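Local structure of type IV pilus assembly protein PilF (Thermus thermophilus HB8, 5OIU) at residues Ala330-Ile341 / Ala358-Asp369. The protein is a hexameric AAA+ motor ATPase that binds ATP and probably uses its hydrolysis to power type IV pilus assembly. Sequence-based numbering, arbitrary orientation.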
ATOM      1  N   ALA C 330      -3.711 -29.148 -23.554  1.00 37.02           N
ATOM      2  CA  ALA C 330      -3.326 -28.133 -22.591  1.00 33.75           C
ATOM      3  C   ALA C 330      -2.426 -27.103 -23.248  1.00 35.64           C
ATOM      4  O   ALA C 330      -1.687 -27.411 -24.188  1.00 30.64           O
ATOM      5  CB  ALA C 330      -2.612 -28.757 -21.394  1.00 31.11           C
ATOM      6  N   ILE C 331      -2.508 -25.864 -22.741  1.00 33.85           N
ATOM      7  CA  ILE C 331      -1.602 -24.779 -23.100  1.00 35.45           C
ATOM      8  C   ILE C 331      -0.991 -24.223 -21.815  1.00 38.17           C
ATOM      9  O   ILE C 331      -1.620 -24.212 -20.750  1.00 31.44           O
ATOM     10  CB  ILE C 331      -2.331 -23.680 -23.912  1.00 39.53           C
ATOM     11  CG1 ILE C 331      -3.266 -22.846 -23.033  1.00 33.77           C
ATOM     12  CG2 ILE C 331      -3.158 -24.291 -25.035  1.00 34.48           C
ATOM     13  CD1 ILE C 331      -4.139 -21.925 -23.853  1.00 34.50           C
ATOM     14  N   HIS C 332       0.252 -23.755 -21.912  1.00 37.15           N
ATOM     15  CA  HIS C 332       1.057 -23.568 -20.717  1.00 34.56           C
ATOM     16  C   HIS C 332       1.723 -22.204 -20.654  1.00 39.83           C
ATOM     17  O   HIS C 332       2.088 -21.605 -21.668  1.00 38.82           O
ATOM     18  CB  HIS C 332       2.123 -24.628 -20.633  1.00 37.60           C
ATOM     19  CG  HIS C 332       1.587 -26.025 -20.630  1.00 39.81           C
ATOM     20  ND1 HIS C 332       1.716 -26.875 -21.711  1.00 40.32           N
ATOM     21  CD2 HIS C 332       0.943 -26.729 -19.669  1.00 37.29           C
ATOM     22  CE1 HIS C 332       1.160 -28.037 -21.420  1.00 42.00           C
ATOM     23  NE2 HIS C 332       0.690 -27.978 -20.184  1.00 41.05           N
ATOM     24  N   GLU C 333       1.899 -21.742 -19.423  1.00 40.05           N
ATOM     25  CA  GLU C 333       2.723 -20.588 -19.104  1.00 39.05           C
ATOM     26  C   GLU C 333       3.618 -20.975 -17.932  1.00 38.46           C
ATOM     27  O   GLU C 333       3.108 -21.272 -16.843  1.00 38.16           O
ATOM     28  CB  GLU C 333       1.839 -19.402 -18.746  1.00 37.03           C
ATOM     29  CG  GLU C 333       2.526 -18.085 -18.772  1.00 44.49           C
ATOM     30  CD  GLU C 333       1.546 -16.969 -18.590  1.00 46.76           C
ATOM     31  OE1 GLU C 333       1.139 -16.737 -17.427  1.00 46.11           O
ATOM     32  OE2 GLU C 333       1.155 -16.359 -19.616  1.00 47.13           O
ATOM     33  N   LEU C 334       4.944 -20.992 -18.153  1.00 33.82           N
ATOM     34  CA  LEU C 334       5.900 -21.520 -17.166  1.00 38.99           C
ATOM     35  C   LEU C 334       6.867 -20.422 -16.733  1.00 40.14           C
ATOM     36  O   LEU C 334       7.818 -20.091 -17.451  1.00 41.26           O
ATOM     37  CB  LEU C 334       6.671 -22.731 -17.694  1.00 33.58           C
ATOM     38  CG  LEU C 334       7.776 -23.269 -16.758  1.00 43.24           C
ATOM     39  CD1 LEU C 334       7.274 -23.631 -15.372  1.00 38.13           C
ATOM     40  CD2 LEU C 334       8.516 -24.473 -17.372  1.00 43.01           C
ATOM     41  N   LEU C 335       6.625 -19.893 -15.538  1.00 37.72           N
ATOM     42  CA  LEU C 335       7.466 -18.880 -14.922  1.00 40.11           C
ATOM     43  C   LEU C 335       8.524 -19.591 -14.090  1.00 44.52           C
ATOM     44  O   LEU C 335       8.218 -20.122 -13.013  1.00 37.92           O
ATOM     45  CB  LEU C 335       6.624 -17.941 -14.063  1.00 39.86           C
ATOM     46  CG  LEU C 335       7.256 -16.640 -13.565  1.00 44.63           C
ATOM     47  CD1 LEU C 335       6.178 -15.672 -13.143  1.00 43.19           C
ATOM     48  CD2 LEU C 335       8.198 -16.880 -12.403  1.00 44.41           C
ATOM     49  N   VAL C 336       9.764 -19.603 -14.595  1.00 49.39           N
ATOM     50  CA  VAL C 336      10.914 -20.172 -13.893  1.00 46.11           C
ATOM     51  C   VAL C 336      11.644 -19.041 -13.182  1.00 46.83           C
ATOM     52  O   VAL C 336      12.049 -18.051 -13.810  1.00 50.62           O
ATOM     53  CB  VAL C 336      11.852 -20.924 -14.855  1.00 48.22           C
ATOM     54  CG1 VAL C 336      13.007 -21.554 -14.096  1.00 46.06           C
ATOM     55  CG2 VAL C 336      11.097 -21.984 -15.615  1.00 44.14           C
ATOM     56  N   VAL C 337      11.820 -19.194 -11.875  1.00 44.99           N
ATOM     57  CA  VAL C 337      12.321 -18.123 -11.021  1.00 48.20           C
ATOM     58  C   VAL C 337      13.845 -18.072 -11.094  1.00 56.08           C
ATOM     59  O   VAL C 337      14.523 -19.081 -10.867  1.00 50.21           O
ATOM     60  CB  VAL C 337      11.842 -18.336  -9.577  1.00 47.81           C
ATOM     61  CG1 VAL C 337      12.469 -17.311  -8.636  1.00 50.53           C
ATOM     62  CG2 VAL C 337      10.326 -18.281  -9.523  1.00 42.00           C
ATOM     63  N   ASP C 338      14.394 -16.891 -11.392  1.00 56.94           N
ATOM     64  CA  ASP C 338      15.837 -16.658 -11.364  1.00 55.46           C
ATOM     65  C   ASP C 338      16.152 -15.518 -10.403  1.00 56.03           C
ATOM     66  O   ASP C 338      15.296 -15.077  -9.631  1.00 57.15           O
ATOM     67  CB  ASP C 338      16.397 -16.363 -12.752  1.00 62.94           C
ATOM     68  CG  ASP C 338      15.625 -15.271 -13.464  1.00 69.99           C
ATOM     69  OD1 ASP C 338      15.429 -14.177 -12.867  1.00 65.98           O
ATOM     70  OD2 ASP C 338      15.210 -15.521 -14.620  1.00 71.41           O
ATOM     71  N   ASP C 339      17.404 -15.054 -10.440  1.00 60.42           N
ATOM     72  CA  ASP C 339      17.830 -14.006  -9.519  1.00 63.47           C
ATOM     73  C   ASP C 339      17.006 -12.747  -9.720  1.00 59.69           C
ATOM     74  O   ASP C 339      16.618 -12.078  -8.750  1.00 57.93           O
ATOM     75  CB  ASP C 339      19.312 -13.692  -9.709  1.00 63.26           C
ATOM     76  CG  ASP C 339      20.130 -14.916 -10.015  1.00 74.49           C
ATOM     77  OD1 ASP C 339      20.412 -15.677  -9.060  1.00 84.00           O
ATOM     78  OD2 ASP C 339      20.472 -15.119 -11.205  1.00 76.98           O
ATOM     79  N   GLU C 340      16.709 -12.419 -10.979  1.00 56.02           N
ATOM     80  CA  GLU C 340      16.020 -11.169 -11.268  1.00 60.54           C
ATOM     81  C   GLU C 340      14.607 -11.184 -10.700  1.00 57.29           C
ATOM     82  O   GLU C 340      14.180 -10.221 -10.048  1.00 49.35           O
ATOM     83  CB  GLU C 340      16.007 -10.916 -12.769  1.00 56.66           C
ATOM     84  CG  GLU C 340      16.103  -9.453 -13.092  1.00 63.46           C
ATOM     85  CD  GLU C 340      15.993  -9.199 -14.572  1.00 67.48           C
ATOM     86  OE1 GLU C 340      16.295 -10.138 -15.348  1.00 65.99           O
ATOM     87  OE2 GLU C 340      15.599  -8.071 -14.950  1.00 67.44           O
ATOM     88  N   ILE C 341      13.872 -12.281 -10.930  1.00 52.48           N
ATOM     89  CA  ILE C 341      12.532 -12.418 -10.366  1.00 47.40           C
ATOM     90  C   ILE C 341      12.591 -12.410  -8.843  1.00 51.83           C
ATOM     91  O   ILE C 341      11.819 -11.706  -8.177  1.00 47.32           O
ATOM     92  CB  ILE C 341      11.858 -13.693 -10.895  1.00 44.46           C
ATOM     93  CG1 ILE C 341      11.500 -13.515 -12.363  1.00 48.41           C
ATOM     94  CG2 ILE C 341      10.629 -14.013 -10.076  1.00 49.37           C
ATOM     95  CD1 ILE C 341      11.610 -14.793 -13.157  1.00 56.65           C
ATOM     96  N   ALA C 358       9.679 -11.751 -16.484  1.00 42.02           N
ATOM     97  CA  ALA C 358       9.752 -13.162 -16.869  1.00 44.10           C
ATOM     98  C   ALA C 358       9.631 -13.333 -18.371  1.00 48.16           C
ATOM     99  O   ALA C 358      10.228 -14.250 -18.944  1.00 51.42           O
ATOM    100  CB  ALA C 358       8.665 -13.978 -16.163  1.00 40.64           C
ATOM    101  N   ARG C 359       8.864 -12.458 -19.026  1.00 47.53           N
ATOM    102  CA  ARG C 359       8.709 -12.552 -20.468  1.00 49.76           C
ATOM    103  C   ARG C 359       9.985 -12.134 -21.178  1.00 51.40           C
ATOM    104  O   ARG C 359      10.348 -12.713 -22.210  1.00 52.38           O
ATOM    105  CB  ARG C 359       7.539 -11.687 -20.918  1.00 45.10           C
ATOM    106  CG  ARG C 359       6.235 -12.368 -20.789  1.00 47.84           C
ATOM    107  CD  ARG C 359       5.539 -12.248 -22.079  1.00 49.66           C
ATOM    108  NE  ARG C 359       5.094 -10.884 -22.271  1.00 46.33           N
ATOM    109  CZ  ARG C 359       4.621 -10.422 -23.419  1.00 56.28           C
ATOM    110  NH1 ARG C 359       4.533 -11.229 -24.475  1.00 52.77           N
ATOM    111  NH2 ARG C 359       4.228  -9.159 -23.505  1.00 64.98           N
ATOM    112  N   ARG C 360      10.671 -11.121 -20.639  1.00 49.70           N
ATOM    113  CA  ARG C 360      11.910 -10.652 -21.248  1.00 55.72           C
ATOM    114  C   ARG C 360      12.969 -11.749 -21.231  1.00 56.88           C
ATOM    115  O   ARG C 360      13.557 -12.074 -22.270  1.00 60.54           O
ATOM    116  CB  ARG C 360      12.400  -9.396 -20.523  1.00 61.51           C
ATOM    117  CG  ARG C 360      13.380  -8.560 -21.333  1.00 63.99           C
ATOM    118  CD  ARG C 360      13.708  -7.236 -20.648  1.00 67.85           C
ATOM    119  NE  ARG C 360      13.686  -7.303 -19.183  1.00 73.50           N
ATOM    120  CZ  ARG C 360      14.555  -7.983 -18.427  1.00 69.55           C
ATOM    121  NH1 ARG C 360      15.538  -8.697 -18.976  1.00 58.45           N
ATOM    122  NH2 ARG C 360      14.424  -7.957 -17.105  1.00 64.85           N
ATOM    123  N   LYS C 361      13.201 -12.362 -20.058  1.00 58.51           N
ATOM    124  CA  LYS C 361      14.102 -13.518 -19.914  1.00 59.06           C
ATOM    125  C   LYS C 361      13.608 -14.761 -20.664  1.00 55.91           C
ATOM    126  O   LYS C 361      14.203 -15.835 -20.502  1.00 59.20           O
ATOM    127  CB  LYS C 361      14.312 -13.842 -18.433  1.00 50.00           C
ATOM    128  CG  LYS C 361      14.612 -12.603 -17.601  1.00 55.03           C
ATOM    129  CD  LYS C 361      15.300 -12.922 -16.270  1.00 66.07           C
ATOM    130  CE  LYS C 361      16.725 -13.491 -16.438  1.00 61.32           C
ATOM    131  NZ  LYS C 361      17.515 -12.894 -17.549  1.00 65.17           N
ATOM    132  N   GLY C 362      12.548 -14.694 -21.457  1.00 53.77           N
ATOM    133  CA  GLY C 362      12.193 -15.760 -22.363  1.00 56.31           C
ATOM    134  C   GLY C 362      11.001 -16.655 -22.015  1.00 52.02           C
ATOM    135  O   GLY C 362      10.899 -17.747 -22.581  1.00 61.44           O
ATOM    136  N   MET C 363      10.105 -16.229 -21.129  1.00 51.21           N
ATOM    137  CA  MET C 363       8.904 -17.005 -20.843  1.00 46.34           C
ATOM    138  C   MET C 363       7.837 -16.758 -21.895  1.00 45.51           C
ATOM    139  O   MET C 363       7.480 -15.599 -22.153  1.00 42.24           O
ATOM    140  CB  MET C 363       8.336 -16.645 -19.481  1.00 44.15           C
ATOM    141  CG  MET C 363       6.976 -17.242 -19.243  1.00 39.42           C
ATOM    142  SD  MET C 363       6.331 -16.683 -17.674  1.00 48.50           S
ATOM    143  CE  MET C 363       5.126 -15.480 -18.228  1.00 44.72           C
ATOM    144  N   LYS C 364       7.323 -17.842 -22.492  1.00 38.90           N
ATOM    145  CA  LYS C 364       6.152 -17.744 -23.354  1.00 40.38           C
ATOM    146  C   LYS C 364       4.873 -17.694 -22.522  1.00 46.53           C
ATOM    147  O   LYS C 364       4.750 -18.380 -21.495  1.00 41.67           O
ATOM    148  CB  LYS C 364       6.091 -18.919 -24.325  1.00 43.42           C
ATOM    149  CG  LYS C 364       7.347 -19.110 -25.126  1.00 53.23           C
ATOM    150  CD  LYS C 364       7.048 -19.281 -26.608  1.00 58.28           C
ATOM    151  CE  LYS C 364       8.161 -18.662 -27.478  1.00 65.07           C
ATOM    152  NZ  LYS C 364       7.977 -17.190 -27.739  1.00 67.94           N
ATOM    153  N   THR C 365       3.918 -16.868 -22.973  1.00 44.82           N
ATOM    154  CA  THR C 365       2.616 -16.759 -22.321  1.00 45.67           C
ATOM    155  C   THR C 365       1.666 -17.831 -22.831  1.00 39.26           C
ATOM    156  O   THR C 365       1.903 -18.469 -23.856  1.00 37.34           O
ATOM    157  CB  THR C 365       1.942 -15.405 -22.568  1.00 38.38           C
ATOM    158  OG1 THR C 365       1.660 -15.265 -23.965  1.00 39.86           O
ATOM    159  CG2 THR C 365       2.777 -14.268 -22.095  1.00 38.48           C
ATOM    160  N   LEU C 366       0.552 -17.978 -22.104  1.00 36.82           N
ATOM    161  CA  LEU C 366      -0.530 -18.867 -22.510  1.00 39.16           C
ATOM    162  C   LEU C 366      -0.938 -18.647 -23.967  1.00 40.15           C
ATOM    163  O   LEU C 366      -1.118 -19.602 -24.733  1.00 32.11           O
ATOM    164  CB  LEU C 366      -1.737 -18.640 -21.609  1.00 36.61           C
ATOM    165  CG  LEU C 366      -1.791 -19.121 -20.171  1.00 43.69           C
ATOM    166  CD1 LEU C 366      -3.149 -18.718 -19.578  1.00 34.12           C
ATOM    167  CD2 LEU C 366      -1.555 -20.628 -20.116  1.00 36.30           C
ATOM    168  N   ARG C 367      -1.129 -17.385 -24.353  1.00 40.79           N
ATOM    169  CA  ARG C 367      -1.649 -17.097 -25.681  1.00 37.49           C
ATOM    170  C   ARG C 367      -0.591 -17.348 -26.746  1.00 42.52           C
ATOM    171  O   ARG C 367      -0.901 -17.850 -27.838  1.00 40.74           O
ATOM    172  CB  ARG C 367      -2.150 -15.661 -25.728  1.00 41.05           C
ATOM    173  CG  ARG C 367      -2.767 -15.262 -27.040  1.00 46.17           C
ATOM    174  CD  ARG C 367      -3.022 -13.781 -27.021  1.00 45.73           C
ATOM    175  NE  ARG C 367      -4.319 -13.456 -26.447  1.00 51.48           N
ATOM    176  CZ  ARG C 367      -4.581 -12.335 -25.775  1.00 54.65           C
ATOM    177  NH1 ARG C 367      -3.616 -11.429 -25.579  1.00 46.40           N
ATOM    178  NH2 ARG C 367      -5.809 -12.122 -25.305  1.00 43.63           N
ATOM    179  N   GLU C 368       0.668 -17.028 -26.437  1.00 38.05           N
ATOM    180  CA  GLU C 368       1.766 -17.408 -27.317  1.00 37.72           C
ATOM    181  C   GLU C 368       1.834 -18.926 -27.475  1.00 40.66           C
ATOM    182  O   GLU C 368       1.895 -19.445 -28.596  1.00 44.04           O
ATOM    183  CB  GLU C 368       3.079 -16.845 -26.774  1.00 43.39           C
ATOM    184  CG  GLU C 368       3.310 -15.360 -27.092  1.00 41.26           C
ATOM    185  CD  GLU C 368       4.267 -14.699 -26.110  1.00 46.43           C
ATOM    186  OE1 GLU C 368       4.879 -15.429 -25.311  1.00 53.44           O
ATOM    187  OE2 GLU C 368       4.410 -13.454 -26.123  1.00 50.69           O
ATOM    188  N   ASP C 369       1.803 -19.656 -26.359  1.00 38.88           N
ATOM    189  CA  ASP C 369       1.776 -21.113 -26.425  1.00 36.80           C
ATOM    190  C   ASP C 369       0.547 -21.592 -27.186  1.00 42.22           C
ATOM    191  O   ASP C 369       0.637 -22.476 -28.051  1.00 45.37           O
ATOM    192  CB  ASP C 369       1.810 -21.704 -25.008  1.00 35.46           C
ATOM    193  CG  ASP C 369       2.120 -23.210 -24.997  1.00 43.69           C
ATOM    194  OD1 ASP C 369       3.293 -23.587 -25.264  1.00 50.94           O
ATOM    195  OD2 ASP C 369       1.198 -24.016 -24.700  1.00 38.82           O
TER
HETATM  196  O   HOH W   1       3.766 -25.573 -23.645  1.00 40.26           O
HETATM  197  O   HOH W   2       4.402 -22.391 -22.762  1.00 45.60           O
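Glu333 and Thr365 mark the nearest approach of the two backbones, 5.0 Å between their CA atoms, where strand 328-336 runs antiparallel to the stretch Met363-Asp369, with Ile331 beside Asp369 and Leu335 beside Met363. Glu333 reaches the start of helix 366-374: an extended chain whose CG lies anti to the backbone N (chi1 -164°) carries the carboxylate across, and OE2 accepts from Leu366 N at 3.0 Å, met from above the carboxylate plane. The negative group is probably favoured here by the partial positive charge of the helix's first turn. Replacing Glu333 by alanine is likely to leave Leu366 N without this acceptor and to open a gap beside Met363 CE. Thr365 and Glu368 form the capping box of this helix. One turn on, Asp369 OD2 accepts from His332 N at 3.0 Å, and Lys373 forms a salt bridge with the same oxygen; water 1 joins Asp369 OD1 to His332 ND1. The strand is the outermost of the mixed sheet in the P-loop ATPase core, paired on its other edge with strand 269-281, and near its start Ala330 touches ATP. Between the polar bonds, flexible Met363 lays SD 3.8 Å from Leu335 CB, while small Ala358 lets helix 351-360 approach Leu335 CG to 4.0 Å. That helix ends in a Schellman motif at Gly362, whose positive phi (106°) suits glycine. Beyond the strand, Asp338 caps helix 339-347 through OD1, and the alkyl chain of Lys361 passes beside its other oxygen. Glu340 meets the edge of the Arg360 guanidinium in a salt bridge and Lys361 NZ in a longer one, 3.7 Å from OE1.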